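Local coordinates for protein YCAC GENE product (Escherichia coli, PDB 1YAC) that is probably a hydrolase of unknown specificity that assembles as an octamer and belongs to the isochorismatase-like family, at residues K35-V40 and V69-A74. Residues are numbered along the deposited sequence; the frame is centred on the assembly and turned at random.
Sequences KFKNNV and VPELKA
Val40 and Leu72 meet through methyl groups, Val40 CG1 lying 4.3 Å from Leu72 CD1, where two crossover helices of the three-layer alpha-beta-alpha sandwich run beside each other. Helix 33-49 links strands 13-18 and 54-59, and helix 70-75 links 54-59 to 81-84. The contact is slight: the two segments bury 111 Å² in all, no hydrogen bond joins them, and the Val40 and Leu72 CA atoms stay 9.0 Å apart.

Lys37 reaches toward Glu71 alongside the apolar pair. Its chain is extended, with CG opposite the backbone N (chi1 175°) and all later torsions also anti. From CB through CG to CD, the Lys37 atoms draw progressively closer to Glu71 without touching it. Lys37 CE comes nearest, 4.3 Å from Glu71 OE2. Beyond it, Lys37 NZ lies 4.7 Å from Glu71 OE2; at this separation the opposite charges may still attract weakly, but no salt bridge forms. Glu71 OE2 instead forms a salt bridge with NH1 of Arg195 of a second subunit, which also packs against Lys37. On the apolar side, Val40 divides its branches: while CG1 reaches Leu72, CG2 sits 3.7 Å above the plane of the Phe36 ring, displaced toward its rim.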
loop_
_atom_site.group_PDB
_atom_site.type_symbol
_atom_site.label_atom_id
_atom_site.label_comp_id
_atom_site.label_asym_id
_atom_site.label_seq_id
_atom_site.Cartn_x
_atom_site.Cartn_y
_atom_site.Cartn_z
ATOM N N LYS A 35 4.553 -11.016 -12.883
ATOM C CA LYS A 35 3.610 -11.975 -12.300
ATOM C C LYS A 35 2.512 -12.329 -13.317
ATOM O O LYS A 35 2.190 -13.504 -13.511
ATOM C CB LYS A 35 2.961 -11.393 -11.037
ATOM C CG LYS A 35 1.933 -12.326 -10.410
ATOM C CD LYS A 35 1.349 -11.760 -9.118
ATOM C CE LYS A 35 2.428 -11.519 -8.088
ATOM N NZ LYS A 35 3.217 -12.768 -7.818
ATOM N N PHE A 36 1.967 -11.320 -13.996
ATOM C CA PHE A 36 0.907 -11.576 -14.964
ATOM C C PHE A 36 1.353 -12.491 -16.092
ATOM O O PHE A 36 0.628 -13.429 -16.453
ATOM C CB PHE A 36 0.328 -10.286 -15.552
ATOM C CG PHE A 36 -1.008 -10.492 -16.238
ATOM C CD1 PHE A 36 -2.105 -10.970 -15.511
ATOM C CD2 PHE A 36 -1.154 -10.263 -17.604
ATOM C CE1 PHE A 36 -3.332 -11.223 -16.139
ATOM C CE2 PHE A 36 -2.385 -10.514 -18.250
ATOM C CZ PHE A 36 -3.473 -10.995 -17.510
ATOM N N LYS A 37 2.533 -12.223 -16.649
ATOM C CA LYS A 37 3.045 -13.052 -17.728
ATOM C C LYS A 37 3.198 -14.499 -17.250
ATOM O O LYS A 37 2.757 -15.435 -17.928
ATOM C CB LYS A 37 4.397 -12.537 -18.244
ATOM C CG LYS A 37 5.012 -13.461 -19.297
ATOM C CD LYS A 37 6.486 -13.178 -19.564
ATOM C CE LYS A 37 7.063 -14.224 -20.502
ATOM N NZ LYS A 37 8.517 -14.045 -20.691
ATOM N N ASN A 38 3.823 -14.684 -16.090
ATOM C CA ASN A 38 4.015 -16.025 -15.549
ATOM C C ASN A 38 2.691 -16.762 -15.367
ATOM O O ASN A 38 2.570 -17.938 -15.733
ATOM C CB ASN A 38 4.743 -15.973 -14.208
ATOM C CG ASN A 38 4.927 -17.353 -13.596
ATOM O OD1 ASN A 38 5.549 -18.244 -14.202
ATOM N ND2 ASN A 38 4.373 -17.549 -12.406
ATOM N N ASN A 39 1.698 -16.065 -14.815
ATOM C CA ASN A 39 0.373 -16.646 -14.563
ATOM C C ASN A 39 -0.355 -17.053 -15.845
ATOM O O ASN A 39 -0.963 -18.127 -15.916
ATOM C CB ASN A 39 -0.492 -15.674 -13.753
ATOM C CG ASN A 39 -0.026 -15.535 -12.304
ATOM O OD1 ASN A 39 0.838 -16.284 -11.841
ATOM N ND2 ASN A 39 -0.604 -14.577 -11.580
ATOM N N VAL A 40 -0.319 -16.191 -16.855
ATOM C CA VAL A 40 -0.966 -16.510 -18.128
ATOM C C VAL A 40 -0.293 -17.740 -18.759
ATOM O O VAL A 40 -0.967 -18.663 -19.253
ATOM C CB VAL A 40 -0.894 -15.305 -19.110
ATOM C CG1 VAL A 40 -1.408 -15.699 -20.507
ATOM C CG2 VAL A 40 -1.724 -14.150 -18.566
ATOM N N VAL A 69 -0.675 -13.073 -27.908
ATOM C CA VAL A 69 0.720 -13.286 -27.530
ATOM C C VAL A 69 1.171 -14.607 -28.170
ATOM O O VAL A 69 0.475 -15.622 -28.085
ATOM C CB VAL A 69 0.926 -13.285 -26.003
ATOM C CG1 VAL A 69 0.618 -11.904 -25.447
ATOM C CG2 VAL A 69 0.063 -14.350 -25.320
ATOM N N PRO A 70 2.347 -14.604 -28.823
ATOM C CA PRO A 70 2.941 -15.751 -29.514
ATOM C C PRO A 70 2.938 -17.090 -28.778
ATOM O O PRO A 70 2.708 -18.133 -29.397
ATOM C CB PRO A 70 4.357 -15.271 -29.816
ATOM C CG PRO A 70 4.177 -13.804 -29.987
ATOM C CD PRO A 70 3.281 -13.462 -28.837
ATOM N N GLU A 71 3.183 -17.068 -27.472
ATOM C CA GLU A 71 3.215 -18.294 -26.688
ATOM C C GLU A 71 1.942 -19.120 -26.808
ATOM O O GLU A 71 2.002 -20.324 -27.048
ATOM C CB GLU A 71 3.496 -18.005 -25.207
ATOM C CG GLU A 71 4.908 -17.532 -24.907
ATOM C CD GLU A 71 5.049 -16.022 -24.948
ATOM O OE1 GLU A 71 4.119 -15.350 -25.437
ATOM O OE2 GLU A 71 6.083 -15.499 -24.475
ATOM N N LEU A 72 0.794 -18.467 -26.680
ATOM C CA LEU A 72 -0.482 -19.170 -26.750
ATOM C C LEU A 72 -0.733 -19.743 -28.138
ATOM O O LEU A 72 -1.141 -20.896 -28.288
ATOM C CB LEU A 72 -1.621 -18.247 -26.302
ATOM C CG LEU A 72 -1.480 -17.777 -24.848
ATOM C CD1 LEU A 72 -2.610 -16.806 -24.478
ATOM C CD2 LEU A 72 -1.478 -18.984 -23.907
ATOM N N LYS A 73 -0.467 -18.933 -29.148
ATOM C CA LYS A 73 -0.626 -19.334 -30.540
ATOM C C LYS A 73 0.227 -20.578 -30.818
ATOM O O LYS A 73 -0.238 -21.563 -31.403
ATOM C CB LYS A 73 -0.147 -18.180 -31.412
ATOM C CG LYS A 73 -0.637 -18.168 -32.830
ATOM C CD LYS A 73 -0.216 -16.843 -33.439
ATOM C CE LYS A 73 -0.722 -15.674 -32.579
ATOM N NZ LYS A 73 0.096 -14.422 -32.718
ATOM N N ALA A 74 1.480 -20.531 -30.364
ATOM C CA ALA A 74 2.424 -21.628 -30.549
ATOM C C ALA A 74 2.036 -22.880 -29.764
ATOM O O ALA A 74 2.234 -24.005 -30.231
ATOM C CB ALA A 74 3.838 -21.173 -30.143
#